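Local coordinates for MSHA biogenesis protein MshE (Vibrio cholerae, PDB 5HTL) that binds the second messenger cyclic di-GMP through its widespread high-affinity MshEN receptor domain and probably takes part in biogenesis of the MSHA pilus, at residues 89-93 with 104-108; 73-79 with 93-97. All coordinates share one frame. Residue numbers count along the deposited sequence, not the author numbering.

Interaction 1 (89-93 with 104-108); sequences RLRAL and IAMSD. With C2E (9,9'-[(2R,3R,3aS,5S,7aR,9R,10R,10aS,12S,14aR)-3,5,10,12-tetrahydroxy-5,12-dioxidooctahydro-2H,7H-difuro[3,2-d:3',2'-j][1,3,7,9,2,8]tetraoxadiphosphacyclododecine-2,9-diyl]bis(2-amino-1,9-dihydro-6H-purin-6-one)), chain C.
R91 lays its guanidinium over the S107 hydroxyl, with R91 NE 3.5 Å from S107 OG; the angle is too poor for a hydrogen bond, and the salt-bridge partner of R91 is E134 at the start of helix 134-144. R91 (phi/psi 49/56, m rotamer at chi1) is the C-prime residue of a Schellman motif that ends helix 84-90. From there the chain turns extended (A92 -139/137, L93 -131/125) and pairs antiparallel with 104-106. A92 faces M106, a selenomethionine (m, t, p), as a non-hydrogen-bonded pair with CA atoms 4.4 Å apart; L93 and A105 form the hydrogen-bonded pair at CA-CA 5.2 Å, linked both ways by L93 N to A105 O and A105 N to L93 O, each 2.9 Å. Beyond the ladder, S107 N donates to R91 O at 3.2 Å. A water sits beside this bond, donating to R91 O (3.0 Å) and accepting from D108 N (2.8 Å). A92 CB packs on M106 CG (3.9 Å) and I104 CG2 (4.0 Å) on one face, where I104 also meets helix 112-121; L93 and A105 occupy the opposite face, L93 reaching helix 134-144. Past the strand, D108 (chi1 t) accepts from the guanine amino group, C2E N21 to D108 OD1 at 2.9 Å. This is an antiparallel beta hairpin whose following loop carries D108 to the cyclic di-GMP site.

Interaction 2 (73-79 with 93-97); sequences HVDIDAV and LVIGR
A classic beta bulge, in which I95 and G96 both face R103, shapes the edge strand 92-98 where loop 73-79 lies along it. I95 has near-helical psi (phi/psi -112/-8), and its O accepts from D75 N at 2.8 Å, the one direct hydrogen bond of the contact. The loop then turns: D75 OD1 accepts from D77 N (3.1 Å), an Asx turn, and D75 O from A78 N (2.7 Å). This swings A78 inward as the main bump. A78 CB fills a shallow hollow, flanked by V94 CG1 (4.1 Å) and R97 CB (3.9 Å) and floored by G96 C (4.0 Å). V79 is a second bump, CG1 against L93 CD1 (3.9 Å) and CG2 over V94 O (3.3 Å), an oxygen left without a polar partner. Before the turn, V74 CG2 touches I95 CG2 (3.9 Å). Water fills the gaps: one molecule joins V79 O (2.8 Å) to V94 N (2.9 Å), another donates to D75 OD2 (2.5 Å) and accepts from R97 N (3.0 Å).

L93 is the residue shared by both contacts, bonded through its backbone in interaction 1 and packed through its side chain in interaction 2. The two centres lie about 12 Å apart, and both contacts use strand 92-98; the first is near the middle of the chain (7 Å from its centre), the second further out (17 Å). Interaction 1 joins this strand to its sheet neighbour 101-106; interaction 2 lays loop 73-79 along it. The D108 bond ties interaction 1 to cyclic di-GMP; D75 CA of interaction 2 is 20.9 Å from D108 CA. In interaction 2, I95 packs on T35 of the second subunit, and the I95 side chain is about 12 Å from another bound C2E.

Interaction 1 (89-93 with 104-108)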
ATOM      1  N   ARG A  89     -19.066   1.456 -10.347  1.00 10.67           N
ATOM      2  CA  ARG A  89     -19.673   1.329  -9.013  1.00 12.17           C
ATOM      3  C   ARG A  89     -18.653   1.514  -7.901  1.00 12.95           C
ATOM      4  O   ARG A  89     -18.919   2.197  -6.905  1.00 12.63           O
ATOM      5  CB  ARG A  89     -20.350  -0.035  -8.828  1.00 12.41           C
ATOM      6  CG  ARG A  89     -20.975  -0.224  -7.429  1.00 16.02           C
ATOM      7  CD  ARG A  89     -20.065  -1.055  -6.533  1.00 26.96           C
ATOM      8  NE  ARG A  89     -20.399  -1.067  -5.104  1.00 28.94           N
ATOM      9  CZ  ARG A  89     -19.879  -0.244  -4.194  1.00 30.61           C
ATOM     10  NH1 ARG A  89     -19.009   0.693  -4.547  1.00 30.87           N
ATOM     11  NH2 ARG A  89     -20.234  -0.354  -2.920  1.00 36.38           N
ATOM     12  N   LEU A  90     -17.478   0.909  -8.087  1.00 12.03           N
ATOM     13  CA  LEU A  90     -16.454   0.830  -7.056  1.00 12.17           C
ATOM     14  C   LEU A  90     -15.465   1.981  -7.135  1.00 12.91           C
ATOM     15  O   LEU A  90     -14.590   2.112  -6.265  1.00 13.90           O
ATOM     16  CB  LEU A  90     -15.701  -0.497  -7.201  1.00 14.05           C
ATOM     17  CG  LEU A  90     -16.558  -1.740  -6.970  1.00 14.59           C
ATOM     18  CD1 LEU A  90     -15.810  -3.004  -7.367  1.00 21.23           C
ATOM     19  CD2 LEU A  90     -16.956  -1.797  -5.506  1.00 21.77           C
ATOM     20  N   ARG A  91     -15.597   2.814  -8.163  1.00 11.99           N
ATOM     21  CA  ARG A  91     -14.638   3.884  -8.460  1.00 11.54           C
ATOM     22  C   ARG A  91     -13.206   3.344  -8.440  1.00 11.24           C
ATOM     23  O   ARG A  91     -12.333   3.842  -7.718  1.00 12.49           O
ATOM     24  CB  ARG A  91     -14.841   5.090  -7.537  1.00 13.54           C
ATOM     25  CG  ARG A  91     -16.247   5.704  -7.672  1.00 14.23           C
ATOM     26  CD  ARG A  91     -16.467   6.823  -6.661  1.00 19.47           C
ATOM     27  NE  ARG A  91     -16.475   6.301  -5.300  1.00 18.27           N
ATOM     28  CZ  ARG A  91     -16.410   7.055  -4.205  1.00 21.88           C
ATOM     29  NH1 ARG A  91     -16.357   8.376  -4.310  1.00 21.62           N
ATOM     30  NH2 ARG A  91     -16.408   6.486  -3.011  1.00 21.53           N
ATOM     31  N   ALA A  92     -12.981   2.327  -9.264  1.00 10.72           N
ATOM     32  CA  ALA A  92     -11.713   1.595  -9.324  1.00 10.15           C
ATOM     33  C   ALA A  92     -11.389   1.306 -10.772  1.00 10.58           C
ATOM     34  O   ALA A  92     -12.269   0.934 -11.539  1.00 12.08           O
ATOM     35  CB  ALA A  92     -11.829   0.297  -8.550  1.00 12.21           C
ATOM     36  N   LEU A  93     -10.130   1.484 -11.148  1.00 10.51           N
ATOM     37  CA  LEU A  93      -9.669   1.220 -12.509  1.00 11.62           C
ATOM     38  C   LEU A  93      -8.415   0.369 -12.476  1.00 10.34           C
ATOM     39  O   LEU A  93      -7.431   0.731 -11.834  1.00 11.49           O
ATOM     40  CB  LEU A  93      -9.349   2.539 -13.219  1.00 13.35           C
ATOM     41  CG  LEU A  93      -8.882   2.472 -14.680  1.00 14.07           C
ATOM     42  CD1 LEU A  93     -10.052   2.053 -15.547  1.00 14.31           C
ATOM     43  CD2 LEU A  93      -8.339   3.810 -15.167  1.00 14.65           C
ATOM     44  N   ILE A 104      -4.294  -1.132  -9.181  1.00 12.11           N
ATOM     45  CA  ILE A 104      -5.644  -0.587  -9.237  1.00 12.16           C
ATOM     46  C   ILE A 104      -5.673   0.823  -8.665  1.00 11.55           C
ATOM     47  O   ILE A 104      -5.302   1.049  -7.511  1.00 11.45           O
ATOM     48  CB  ILE A 104      -6.639  -1.478  -8.457  1.00 14.42           C
ATOM     49  CG1 ILE A 104      -6.637  -2.905  -9.029  1.00 16.98           C
ATOM     50  CG2 ILE A 104      -8.051  -0.879  -8.492  1.00 13.61           C
ATOM     51  CD1 ILE A 104      -7.671  -3.828  -8.409  1.00 21.32           C
ATOM     52  N   ALA A 105      -6.125   1.765  -9.489  1.00 10.81           N
ATOM     53  CA  ALA A 105      -6.338   3.141  -9.039  1.00 11.52           C
ATOM     54  C   ALA A 105      -7.735   3.270  -8.458  1.00 10.56           C
ATOM     55  O   ALA A 105      -8.701   2.842  -9.081  1.00 11.38           O
ATOM     56  CB  ALA A 105      -6.143   4.118 -10.194  1.00 14.58           C
HETATM   57  N   MSE A 106      -7.854   3.817  -7.256  1.00 11.58           N
HETATM   58  CA  MSE A 106      -9.165   4.047  -6.649  1.00 11.00           C
HETATM   59  C   MSE A 106      -9.286   5.470  -6.171  1.00 12.18           C
HETATM   60  O   MSE A 106      -8.299   6.085  -5.781  1.00 12.38           O
HETATM   61  CB  MSE A 106      -9.367   3.133  -5.447  1.00 15.34           C
HETATM   62  CG  MSE A 106      -9.423   1.678  -5.786  1.00 19.17           C
HETATM   63 SE   MSE A 106      -9.785   0.673  -4.180  0.35 19.13          SE
HETATM   64  CE  MSE A 106     -11.631   1.172  -3.890  1.00 21.39           C
ATOM     65  N   SER A 107     -10.506   5.991  -6.172  1.00 10.66           N
ATOM     66  CA  SER A 107     -10.755   7.317  -5.625  1.00 13.38           C
ATOM     67  C   SER A 107     -10.767   7.234  -4.103  1.00 13.48           C
ATOM     68  O   SER A 107     -10.399   8.185  -3.416  1.00 13.92           O
ATOM     69  CB  SER A 107     -12.096   7.850  -6.114  1.00 21.47           C
ATOM     70  OG  SER A 107     -13.144   7.262  -5.387  1.00 24.28           O
ATOM     71  N   ASP A 108     -11.178   6.088  -3.573  1.00 13.37           N
ATOM     72  CA  ASP A 108     -11.205   5.898  -2.125  1.00 11.60           C
ATOM     73  C   ASP A 108     -10.660   4.533  -1.707  1.00 13.94           C
ATOM     74  O   ASP A 108     -11.413   3.601  -1.472  1.00 13.99           O
ATOM     75  CB  ASP A 108     -12.621   6.109  -1.580  1.00 13.00           C
ATOM     76  CG  ASP A 108     -12.672   6.092  -0.068  1.00 14.69           C
ATOM     77  OD1 ASP A 108     -11.601   6.020   0.562  1.00 17.24           O
ATOM     78  OD2 ASP A 108     -13.796   6.154   0.478  1.00 22.61           O
TER
HETATM   79  P1  C2E C 201      -9.006   6.683  10.627  1.00 14.03           P
HETATM   80  O2P C2E C 201      -8.189   7.894  10.246  1.00 13.94           O
HETATM   81  O1P C2E C 201      -8.175   5.607  11.292  1.00 16.88           O
HETATM   82  O5' C2E C 201     -10.171   7.164  11.580  1.00 14.37           O
HETATM   83  C5' C2E C 201     -11.234   6.377  12.040  1.00 15.21           C
HETATM   84  C4' C2E C 201     -12.304   7.124  12.691  1.00 14.67           C
HETATM   85  O4' C2E C 201     -11.837   7.767  13.838  1.00 15.97           O
HETATM   86  C3' C2E C 201     -12.846   8.213  11.806  1.00 14.50           C
HETATM   87  O3' C2E C 201     -13.970   7.746  11.099  1.00 16.32           O
HETATM   88  C2' C2E C 201     -13.102   9.273  12.677  1.00 17.23           C
HETATM   89  O2' C2E C 201     -14.479   9.245  13.110  1.00 22.47           O
HETATM   90  C1' C2E C 201     -12.184   9.120  13.832  1.00 16.92           C
HETATM   91  N9  C2E C 201     -10.983   9.875  13.649  1.00 18.02           N
HETATM   92  C8  C2E C 201     -10.113  10.130  12.676  1.00 14.47           C
HETATM   93  N7  C2E C 201      -9.165  10.908  13.214  1.00 14.75           N
HETATM   94  C5  C2E C 201      -9.455  11.129  14.530  1.00 13.99           C
HETATM   95  C6  C2E C 201      -8.787  11.856  15.522  1.00 14.74           C
HETATM   96  O6  C2E C 201      -7.643  12.511  15.242  1.00 16.61           O
HETATM   97  N1  C2E C 201      -9.307  11.907  16.754  1.00 16.03           N
HETATM   98  C2  C2E C 201     -10.440  11.255  17.028  1.00 18.21           C
HETATM   99  N2  C2E C 201     -10.944  11.348  18.363  1.00 20.60           N
HETATM  100  N3  C2E C 201     -11.120  10.535  16.109  1.00 18.72           N
HETATM  101  C4  C2E C 201     -10.655  10.451  14.842  1.00 19.09           C
HETATM  102  P11 C2E C 201     -14.242   8.198   9.596  1.00 15.54           P
HETATM  103  O21 C2E C 201     -15.611   7.715   9.148  1.00 19.21           O
HETATM  104  O11 C2E C 201     -14.237   9.699   9.571  1.00 17.09           O
HETATM  105  O5A C2E C 201     -13.091   7.750   8.642  1.00 15.47           O
HETATM  106  C5A C2E C 201     -12.798   6.381   8.415  1.00 16.05           C
HETATM  107  C4A C2E C 201     -11.524   6.102   7.803  1.00 14.38           C
HETATM  108  O4A C2E C 201     -11.516   6.588   6.416  1.00 15.17           O
HETATM  109  C3A C2E C 201     -10.400   6.815   8.449  1.00 14.24           C
HETATM  110  O3A C2E C 201      -9.664   6.015   9.353  1.00 12.77           O
HETATM  111  C2A C2E C 201      -9.538   7.289   7.349  1.00 14.51           C
HETATM  112  O2A C2E C 201      -8.567   6.393   6.981  1.00 16.93           O
HETATM  113  C1A C2E C 201     -10.448   7.478   6.188  1.00 15.72           C
HETATM  114  N91 C2E C 201     -11.053   8.788   5.987  1.00 12.87           N
HETATM  115  C81 C2E C 201     -11.348   9.735   6.899  1.00 14.33           C
HETATM  116  N71 C2E C 201     -11.938  10.778   6.290  1.00 15.13           N
HETATM  117  C51 C2E C 201     -12.033  10.493   4.969  1.00 14.54           C
HETATM  118  C61 C2E C 201     -12.541  11.148   3.841  1.00 21.69           C
HETATM  119  O61 C2E C 201     -13.127  12.399   3.921  1.00 19.54           O
HETATM  120  N11 C2E C 201     -12.465  10.555   2.651  1.00 19.21           N
HETATM  121  C21 C2E C 201     -11.918   9.350   2.519  1.00 18.58           C
HETATM  122  N21 C2E C 201     -11.881   8.815   1.217  1.00 20.78           N
HETATM  123  N31 C2E C 201     -11.424   8.674   3.563  1.00 17.71           N
HETATM  124  C41 C2E C 201     -11.478   9.234   4.791  1.00 16.21           C
HETATM  125  O   HOH W   1     -12.763   4.103  -4.723  1.00 15.11           O

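Interaction 2 (73-79 with 93-97)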
ATOM      1  N   HIS A  73       0.819   6.012 -17.107  1.00 15.65           N
ATOM      2  CA  HIS A  73       0.834   4.788 -17.879  1.00 15.07           C
ATOM      3  C   HIS A  73      -0.359   3.944 -17.465  1.00 18.28           C
ATOM      4  O   HIS A  73      -0.590   3.699 -16.277  1.00 16.88           O
ATOM      5  CB  HIS A  73       2.130   4.016 -17.606  1.00 14.43           C
ATOM      6  CG  HIS A  73       2.182   2.682 -18.279  1.00 17.00           C
ATOM      7  ND1 HIS A  73       2.717   2.505 -19.536  1.00 24.64           N
ATOM      8  CD2 HIS A  73       1.756   1.460 -17.876  1.00 22.13           C
ATOM      9  CE1 HIS A  73       2.619   1.233 -19.877  1.00 23.40           C
ATOM     10  NE2 HIS A  73       2.042   0.577 -18.889  1.00 25.04           N
ATOM     11  N   VAL A  74      -1.132   3.519 -18.452  1.00 16.26           N
ATOM     12  CA  VAL A  74      -2.229   2.609 -18.211  1.00 18.90           C
ATOM     13  C   VAL A  74      -2.137   1.503 -19.238  1.00 17.20           C
ATOM     14  O   VAL A  74      -2.063   1.767 -20.441  1.00 22.14           O
ATOM     15  CB  VAL A  74      -3.588   3.312 -18.338  1.00 19.04           C
ATOM     16  CG1 VAL A  74      -4.707   2.297 -18.238  1.00 18.96           C
ATOM     17  CG2 VAL A  74      -3.732   4.374 -17.256  1.00 15.10           C
ATOM     18  N   ASP A  75      -2.097   0.271 -18.754  1.00 18.95           N
ATOM     19  CA  ASP A  75      -2.162  -0.876 -19.642  1.00 20.73           C
ATOM     20  C   ASP A  75      -3.608  -1.030 -20.091  1.00 22.52           C
ATOM     21  O   ASP A  75      -4.427  -1.624 -19.387  1.00 21.93           O
ATOM     22  CB  ASP A  75      -1.669  -2.136 -18.929  1.00 19.31           C
ATOM     23  CG  ASP A  75      -1.587  -3.346 -19.858  1.00 25.31           C
ATOM     24  OD1 ASP A  75      -2.056  -3.258 -21.017  1.00 27.19           O
ATOM     25  OD2 ASP A  75      -1.058  -4.390 -19.421  1.00 28.83           O
ATOM     26  N   ILE A  76      -3.909  -0.487 -21.269  1.00 25.39           N
ATOM     27  CA  ILE A  76      -5.276  -0.443 -21.784  1.00 25.45           C
ATOM     28  C   ILE A  76      -5.854  -1.854 -22.005  1.00 29.51           C
ATOM     29  O   ILE A  76      -7.074  -2.032 -22.055  1.00 30.64           O
ATOM     30  CB  ILE A  76      -5.356   0.461 -23.049  1.00 25.40           C
ATOM     31  CG1 ILE A  76      -4.823   1.860 -22.724  1.00 28.15           C
ATOM     32  CG2 ILE A  76      -6.776   0.576 -23.574  1.00 29.88           C
ATOM     33  CD1 ILE A  76      -4.944   2.861 -23.869  1.00 32.75           C
ATOM     34  N   ASP A  77      -4.976  -2.854 -22.092  1.00 31.80           N
ATOM     35  CA  ASP A  77      -5.392  -4.259 -22.156  1.00 40.33           C
ATOM     36  C   ASP A  77      -5.757  -4.843 -20.795  1.00 39.44           C
ATOM     37  O   ASP A  77      -6.396  -5.896 -20.714  1.00 43.87           O
ATOM     38  CB  ASP A  77      -4.290  -5.127 -22.769  1.00 45.24           C
ATOM     39  CG  ASP A  77      -4.673  -5.689 -24.124  1.00 54.42           C
ATOM     40  OD1 ASP A  77      -5.011  -6.888 -24.194  1.00 63.30           O
ATOM     41  OD2 ASP A  77      -4.638  -4.932 -25.117  1.00 57.07           O
ATOM     42  N   ALA A  78      -5.339  -4.179 -19.726  1.00 25.56           N
ATOM     43  CA  ALA A  78      -5.603  -4.687 -18.390  1.00 21.23           C
ATOM     44  C   ALA A  78      -6.938  -4.139 -17.883  1.00 21.73           C
ATOM     45  O   ALA A  78      -7.613  -4.774 -17.067  1.00 21.60           O
ATOM     46  CB  ALA A  78      -4.478  -4.300 -17.444  1.00 26.96           C
ATOM     47  N   VAL A  79      -7.313  -2.968 -18.390  1.00 22.21           N
ATOM     48  CA  VAL A  79      -8.553  -2.304 -17.985  1.00 16.75           C
ATOM     49  C   VAL A  79      -9.782  -3.231 -17.994  1.00 20.69           C
ATOM     50  O   VAL A  79     -10.473  -3.324 -16.981  1.00 18.05           O
ATOM     51  CB  VAL A  79      -8.826  -1.024 -18.815  1.00 17.21           C
ATOM     52  CG1 VAL A  79     -10.216  -0.477 -18.529  1.00 18.98           C
ATOM     53  CG2 VAL A  79      -7.757   0.026 -18.546  1.00 16.12           C
ATOM     54  N   LEU A  93     -10.130   1.484 -11.148  1.00 10.51           N
ATOM     55  CA  LEU A  93      -9.669   1.220 -12.509  1.00 11.62           C
ATOM     56  C   LEU A  93      -8.415   0.369 -12.476  1.00 10.34           C
ATOM     57  O   LEU A  93      -7.431   0.731 -11.834  1.00 11.49           O
ATOM     58  CB  LEU A  93      -9.349   2.539 -13.219  1.00 13.35           C
ATOM     59  CG  LEU A  93      -8.882   2.472 -14.680  1.00 14.07           C
ATOM     60  CD1 LEU A  93     -10.052   2.053 -15.547  1.00 14.31           C
ATOM     61  CD2 LEU A  93      -8.339   3.810 -15.167  1.00 14.65           C
ATOM     62  N   VAL A  94      -8.442  -0.762 -13.173  1.00 12.28           N
ATOM     63  CA  VAL A  94      -7.256  -1.596 -13.319  1.00 13.10           C
ATOM     64  C   VAL A  94      -6.333  -0.971 -14.358  1.00 14.12           C
ATOM     65  O   VAL A  94      -6.709  -0.828 -15.526  1.00 18.02           O
ATOM     66  CB  VAL A  94      -7.621  -3.011 -13.797  1.00 13.31           C
ATOM     67  CG1 VAL A  94      -6.369  -3.878 -13.856  1.00 20.15           C
ATOM     68  CG2 VAL A  94      -8.662  -3.624 -12.880  1.00 17.27           C
ATOM     69  N   ILE A  95      -5.148  -0.548 -13.921  1.00 14.20           N
ATOM     70  CA  ILE A  95      -4.215   0.154 -14.805  1.00 15.05           C
ATOM     71  C   ILE A  95      -2.957  -0.645 -15.114  1.00 15.78           C
ATOM     72  O   ILE A  95      -2.156  -0.247 -15.954  1.00 15.98           O
ATOM     73  CB  ILE A  95      -3.819   1.552 -14.253  1.00 16.06           C
ATOM     74  CG1 ILE A  95      -3.060   1.429 -12.931  1.00 14.34           C
ATOM     75  CG2 ILE A  95      -5.058   2.442 -14.104  1.00 16.37           C
ATOM     76  CD1 ILE A  95      -2.460   2.762 -12.419  1.00 17.25           C
ATOM     77  N   GLY A  96      -2.789  -1.771 -14.439  1.00 14.35           N
ATOM     78  CA  GLY A  96      -1.647  -2.622 -14.707  1.00 18.72           C
ATOM     79  C   GLY A  96      -1.954  -4.061 -14.379  1.00 18.86           C
ATOM     80  O   GLY A  96      -2.705  -4.338 -13.440  1.00 16.86           O
ATOM     81  N   ARG A  97      -1.388  -4.974 -15.162  1.00 18.70           N
ATOM     82  CA  ARG A  97      -1.418  -6.384 -14.817  1.00 16.80           C
ATOM     83  C   ARG A  97      -0.062  -7.007 -15.091  1.00 15.88           C
ATOM     84  O   ARG A  97       0.522  -6.790 -16.149  1.00 21.45           O
ATOM     85  CB  ARG A  97      -2.477  -7.134 -15.617  1.00 23.32           C
ATOM     86  CG  ARG A  97      -2.736  -8.525 -15.063  1.00 36.35           C
ATOM     87  CD  ARG A  97      -2.630  -9.605 -16.101  1.00 46.70           C
ATOM     88  NE  ARG A  97      -3.271  -9.233 -17.357  1.00 46.99           N
ATOM     89  CZ  ARG A  97      -3.549 -10.093 -18.329  1.00 50.68           C
ATOM     90  NH1 ARG A  97      -3.256 -11.376 -18.179  1.00 54.05           N
ATOM     91  NH2 ARG A  97      -4.130  -9.670 -19.443  1.00 49.29           N
TER
HETATM   92  O   HOH W   2       0.433  -4.156 -17.409  1.00 23.05           O
HETATM   93  O   HOH W   3     -10.670  -1.556 -14.811  1.00 15.03           O